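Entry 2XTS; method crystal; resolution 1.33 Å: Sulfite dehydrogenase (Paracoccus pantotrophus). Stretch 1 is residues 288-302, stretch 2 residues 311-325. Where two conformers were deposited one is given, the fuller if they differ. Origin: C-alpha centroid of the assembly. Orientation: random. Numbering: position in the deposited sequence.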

# COMPACT_ATOMS: atom_id res chain seq x y z
N GLY A 288 -14.49 -6.23 9.61
CA GLY A 288 -13.83 -5.35 10.55
C GLY A 288 -12.38 -5.63 10.75
O GLY A 288 -11.78 -6.50 10.10
N LEU A 289 -11.81 -4.85 11.67
CA LEU A 289 -10.40 -4.90 11.99
C LEU A 289 -10.18 -5.28 13.46
O LEU A 289 -10.93 -4.87 14.33
CB LEU A 289 -9.75 -3.53 11.77
CG LEU A 289 -9.61 -3.12 10.31
CD1 LEU A 289 -9.35 -1.62 10.20
CD2 LEU A 289 -8.52 -3.96 9.66
N ALA A 290 -9.15 -6.08 13.70
CA ALA A 290 -8.72 -6.42 15.06
C ALA A 290 -7.20 -6.31 15.11
O ALA A 290 -6.53 -6.51 14.08
CB ALA A 290 -9.14 -7.83 15.41
N TRP A 291 -6.65 -6.01 16.28
CA TRP A 291 -5.22 -5.82 16.42
C TRP A 291 -4.84 -5.87 17.90
O TRP A 291 -5.68 -5.64 18.76
CB TRP A 291 -4.78 -4.49 15.79
CG TRP A 291 -5.38 -3.25 16.37
CD1 TRP A 291 -4.79 -2.44 17.29
CD2 TRP A 291 -6.66 -2.65 16.08
NE1 TRP A 291 -5.59 -1.39 17.59
CE2 TRP A 291 -6.75 -1.50 16.88
CE3 TRP A 291 -7.72 -2.98 15.24
CZ2 TRP A 291 -7.86 -0.65 16.84
CZ3 TRP A 291 -8.81 -2.14 15.20
CH2 TRP A 291 -8.87 -0.99 16.00
N SER A 292 -3.58 -6.14 18.19
CA SER A 292 -3.08 -6.15 19.55
C SER A 292 -1.61 -5.83 19.59
O SER A 292 -0.83 -6.42 18.84
CB SER A 292 -3.27 -7.51 20.18
OG SER A 292 -2.78 -7.47 21.50
N GLY A 293 -1.21 -4.96 20.53
CA GLY A 293 0.18 -4.71 20.78
C GLY A 293 0.88 -5.82 21.52
O GLY A 293 2.08 -5.77 21.69
N ASN A 294 0.12 -6.78 22.04
CA ASN A 294 0.67 -7.90 22.79
C ASN A 294 0.87 -9.17 21.97
O ASN A 294 1.23 -10.20 22.52
CB ASN A 294 -0.20 -8.16 24.02
CG ASN A 294 -0.05 -7.09 25.09
OD1 ASN A 294 -1.04 -6.47 25.53
ND2 ASN A 294 1.16 -6.83 25.48
N GLY A 295 0.72 -9.07 20.65
CA GLY A 295 1.05 -10.17 19.76
C GLY A 295 0.06 -10.35 18.64
O GLY A 295 -0.49 -9.37 18.12
N ARG A 296 -0.15 -11.60 18.23
CA ARG A 296 -1.10 -11.92 17.20
C ARG A 296 -2.51 -12.01 17.74
O ARG A 296 -2.74 -12.48 18.85
CB ARG A 296 -0.77 -13.27 16.58
CG ARG A 296 0.61 -13.36 15.90
CD ARG A 296 0.92 -14.82 15.53
NE ARG A 296 2.27 -15.00 14.98
CZ ARG A 296 2.58 -15.00 13.68
NH1 ARG A 296 1.65 -14.80 12.74
NH2 ARG A 296 3.84 -15.18 13.32
N ILE A 297 -3.46 -11.59 16.91
CA ILE A 297 -4.86 -11.91 17.13
C ILE A 297 -5.06 -13.39 16.86
O ILE A 297 -4.58 -13.91 15.86
CB ILE A 297 -5.78 -11.05 16.19
CG1 ILE A 297 -5.72 -9.57 16.58
CG2 ILE A 297 -7.22 -11.58 16.17
CD1 ILE A 297 -6.16 -9.24 17.95
N THR A 298 -5.77 -14.08 17.74
CA THR A 298 -6.07 -15.49 17.55
C THR A 298 -7.50 -15.72 17.13
O THR A 298 -7.77 -16.67 16.42
CB THR A 298 -5.77 -16.29 18.80
OG1 THR A 298 -6.48 -15.76 19.91
CG2 THR A 298 -4.29 -16.28 19.09
N ARG A 299 -8.43 -14.86 17.55
CA ARG A 299 -9.79 -14.89 17.05
C ARG A 299 -10.53 -13.61 17.30
O ARG A 299 -10.10 -12.77 18.11
CB ARG A 299 -10.57 -16.09 17.57
CG ARG A 299 -11.24 -15.92 18.88
CD ARG A 299 -12.07 -17.16 19.24
NE ARG A 299 -12.91 -16.87 20.38
CZ ARG A 299 -12.51 -16.97 21.64
NH1 ARG A 299 -11.27 -17.34 21.93
NH2 ARG A 299 -13.34 -16.67 22.62
N VAL A 300 -11.61 -13.45 16.56
CA VAL A 300 -12.55 -12.37 16.78
C VAL A 300 -13.95 -12.96 16.86
O VAL A 300 -14.36 -13.70 15.99
CB VAL A 300 -12.51 -11.28 15.67
CG1 VAL A 300 -13.44 -10.13 16.02
CG2 VAL A 300 -11.07 -10.81 15.44
N ASP A 301 -14.65 -12.63 17.94
CA ASP A 301 -16.06 -13.01 18.10
C ASP A 301 -16.95 -11.82 17.73
O ASP A 301 -16.58 -10.67 18.01
CB ASP A 301 -16.35 -13.47 19.52
CG ASP A 301 -15.55 -14.70 19.91
OD1 ASP A 301 -15.20 -15.53 19.06
OD2 ASP A 301 -15.25 -14.80 21.12
N VAL A 302 -18.09 -12.09 17.12
CA VAL A 302 -19.06 -11.09 16.72
C VAL A 302 -20.41 -11.40 17.38
O VAL A 302 -20.83 -12.57 17.42
CB VAL A 302 -19.15 -11.02 15.19
CG1 VAL A 302 -20.34 -10.18 14.76
CG2 VAL A 302 -17.88 -10.48 14.62
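Stretch 2, residues 311-325: TTARITGQALPKALT

Stretch 2 runs antiparallel to stretch 1 and is held by two short ladders, whose registers differ by two residues, with loops between them. In the first, Val302 N donates to Thr311 O (2.8 Å), Thr311 N to Val302 O (2.9 Å) and Ala313 N to Val300 O (2.8 Å). Between these bonds Asp301 faces Thr312, CA to CA 4.2 Å, and Thr312 OG1 donates to Asp301 OD1 (2.8 Å), a carboxylate oxygen also salt-bridged by Arg299 NE (3.0 Å). In the second ladder, Ala290 N donates to Thr325 O and Thr325 N to Ala290 O, both 2.8 Å. The linking segment is extended at Ala319 and Leu320, then reverses in a type II turn, Leu320 to Ala323, beside the type I turn Ser292 to Gly295; Lys322 N reaches Gly295 O (3.1 Å). Arg296 NH1 donates to Ala319 O (3.0 Å), while Pro321 CD covers one face of the guanidinium, 3.8 Å from Arg296 CZ. Where the backbones part, water fills in: water 3 accepts from Ile297 N (2.9 Å) and donates to Leu320 O (2.7 Å), and water 4 likewise joins Val300 N (2.9 Å) to Ala313 O (2.8 Å). Outward, Leu324 CD2 packs obliquely on Trp291 CE3 (3.5 Å), Leu324 CD1 meets Leu289 CD1 (4.1 Å), and Val302 CG2 touches Ala313 CB (4.0 Å).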

# COMPACT_ATOMS: atom_id res chain seq x y z
N THR A 311 -20.62 -15.35 18.04
CA THR A 311 -20.21 -16.28 16.98
C THR A 311 -18.79 -15.91 16.55
O THR A 311 -18.50 -14.74 16.29
CB THR A 311 -21.15 -16.15 15.75
OG1 THR A 311 -22.51 -16.38 16.15
CG2 THR A 311 -20.78 -17.12 14.64
N THR A 312 -17.92 -16.89 16.47
CA THR A 312 -16.55 -16.65 16.04
C THR A 312 -16.56 -16.35 14.55
O THR A 312 -17.11 -17.09 13.75
CB THR A 312 -15.62 -17.81 16.45
OG1 THR A 312 -15.69 -17.97 17.88
CG2 THR A 312 -14.20 -17.53 15.99
N ALA A 313 -15.96 -15.21 14.20
CA ALA A 313 -15.81 -14.77 12.82
C ALA A 313 -14.61 -15.50 12.22
O ALA A 313 -13.91 -16.25 12.91
CB ALA A 313 -15.58 -13.24 12.78
N ARG A 314 -14.36 -15.28 10.94
CA ARG A 314 -13.13 -15.81 10.33
C ARG A 314 -12.12 -14.69 10.12
O ARG A 314 -12.52 -13.54 9.91
CB ARG A 314 -13.41 -16.55 9.03
CG ARG A 314 -13.76 -15.69 7.85
CD ARG A 314 -14.04 -16.53 6.61
NE ARG A 314 -14.39 -15.68 5.48
CZ ARG A 314 -15.60 -15.15 5.29
NH1 ARG A 314 -16.58 -15.35 6.15
NH2 ARG A 314 -15.81 -14.37 4.24
N ILE A 315 -10.85 -15.03 10.26
CA ILE A 315 -9.74 -14.17 9.90
C ILE A 315 -9.52 -14.31 8.41
O ILE A 315 -9.34 -15.42 7.92
CB ILE A 315 -8.44 -14.62 10.61
CG1 ILE A 315 -8.62 -14.49 12.13
CG2 ILE A 315 -7.22 -13.86 10.08
CD1 ILE A 315 -9.40 -13.29 12.54
N THR A 316 -9.56 -13.18 7.70
CA THR A 316 -9.29 -13.13 6.26
C THR A 316 -7.88 -12.64 6.05
O THR A 316 -7.57 -11.49 6.32
CB THR A 316 -10.33 -12.24 5.59
OG1 THR A 316 -11.60 -12.88 5.74
CG2 THR A 316 -10.06 -12.04 4.11
N GLY A 317 -7.01 -13.55 5.61
CA GLY A 317 -5.59 -13.26 5.49
C GLY A 317 -4.86 -13.78 6.70
O GLY A 317 -5.32 -14.73 7.35
N GLN A 318 -3.76 -13.15 7.03
CA GLN A 318 -2.93 -13.56 8.15
C GLN A 318 -3.23 -12.71 9.37
O GLN A 318 -3.78 -11.62 9.29
CB GLN A 318 -1.45 -13.39 7.82
CG GLN A 318 -0.97 -14.29 6.70
CD GLN A 318 0.49 -14.13 6.46
OE1 GLN A 318 0.91 -13.20 5.80
NE2 GLN A 318 1.28 -15.01 7.02
N ALA A 319 -2.89 -13.26 10.53
CA ALA A 319 -2.85 -12.53 11.79
C ALA A 319 -1.41 -12.37 12.20
O ALA A 319 -0.84 -13.21 12.90
CB ALA A 319 -3.67 -13.25 12.87
N LEU A 320 -0.78 -11.31 11.69
CA LEU A 320 0.62 -11.04 11.98
C LEU A 320 0.79 -10.36 13.33
O LEU A 320 -0.13 -9.68 13.81
CB LEU A 320 1.24 -10.16 10.88
CG LEU A 320 1.28 -10.77 9.48
CD1 LEU A 320 1.89 -9.81 8.44
CD2 LEU A 320 2.06 -12.08 9.55
N PRO A 321 1.97 -10.50 13.97
CA PRO A 321 2.11 -9.90 15.29
C PRO A 321 2.02 -8.36 15.25
O PRO A 321 2.67 -7.71 14.42
CB PRO A 321 3.50 -10.32 15.73
CG PRO A 321 3.95 -11.32 14.77
CD PRO A 321 3.17 -11.23 13.54
N LYS A 322 1.22 -7.79 16.13
CA LYS A 322 1.20 -6.35 16.32
C LYS A 322 0.85 -5.62 15.01
O LYS A 322 1.40 -4.56 14.70
CB LYS A 322 2.52 -5.86 16.92
CG LYS A 322 2.91 -6.69 18.15
CD LYS A 322 4.16 -6.24 18.85
CE LYS A 322 4.48 -7.26 19.97
NZ LYS A 322 5.45 -6.84 20.98
N ALA A 323 -0.14 -6.16 14.29
CA ALA A 323 -0.56 -5.66 12.98
C ALA A 323 -2.06 -5.80 12.84
O ALA A 323 -2.70 -6.67 13.43
CB ALA A 323 0.13 -6.42 11.87
N LEU A 324 -2.64 -4.92 12.04
CA LEU A 324 -4.05 -5.02 11.74
C LEU A 324 -4.37 -6.35 11.10
O LEU A 324 -3.62 -6.90 10.29
CB LEU A 324 -4.55 -3.90 10.82
CG LEU A 324 -4.62 -2.48 11.38
CD1 LEU A 324 -5.22 -1.55 10.32
CD2 LEU A 324 -5.45 -2.45 12.61
N THR A 325 -5.54 -6.86 11.47
CA THR A 325 -6.05 -8.16 11.06
C THR A 325 -7.50 -7.99 10.64
O THR A 325 -8.30 -7.41 11.38
CB THR A 325 -5.91 -9.13 12.25
OG1 THR A 325 -4.55 -9.10 12.71
CG2 THR A 325 -6.30 -10.56 11.88
O HOH W 1 -2.05 -7.80 16.27
O HOH W 2 4.53 -4.54 22.05
O HOH W 3 -2.70 -10.08 14.54
O HOH W 4 -11.71 -15.41 14.40
O HOH W 5 -23.25 -13.81 16.49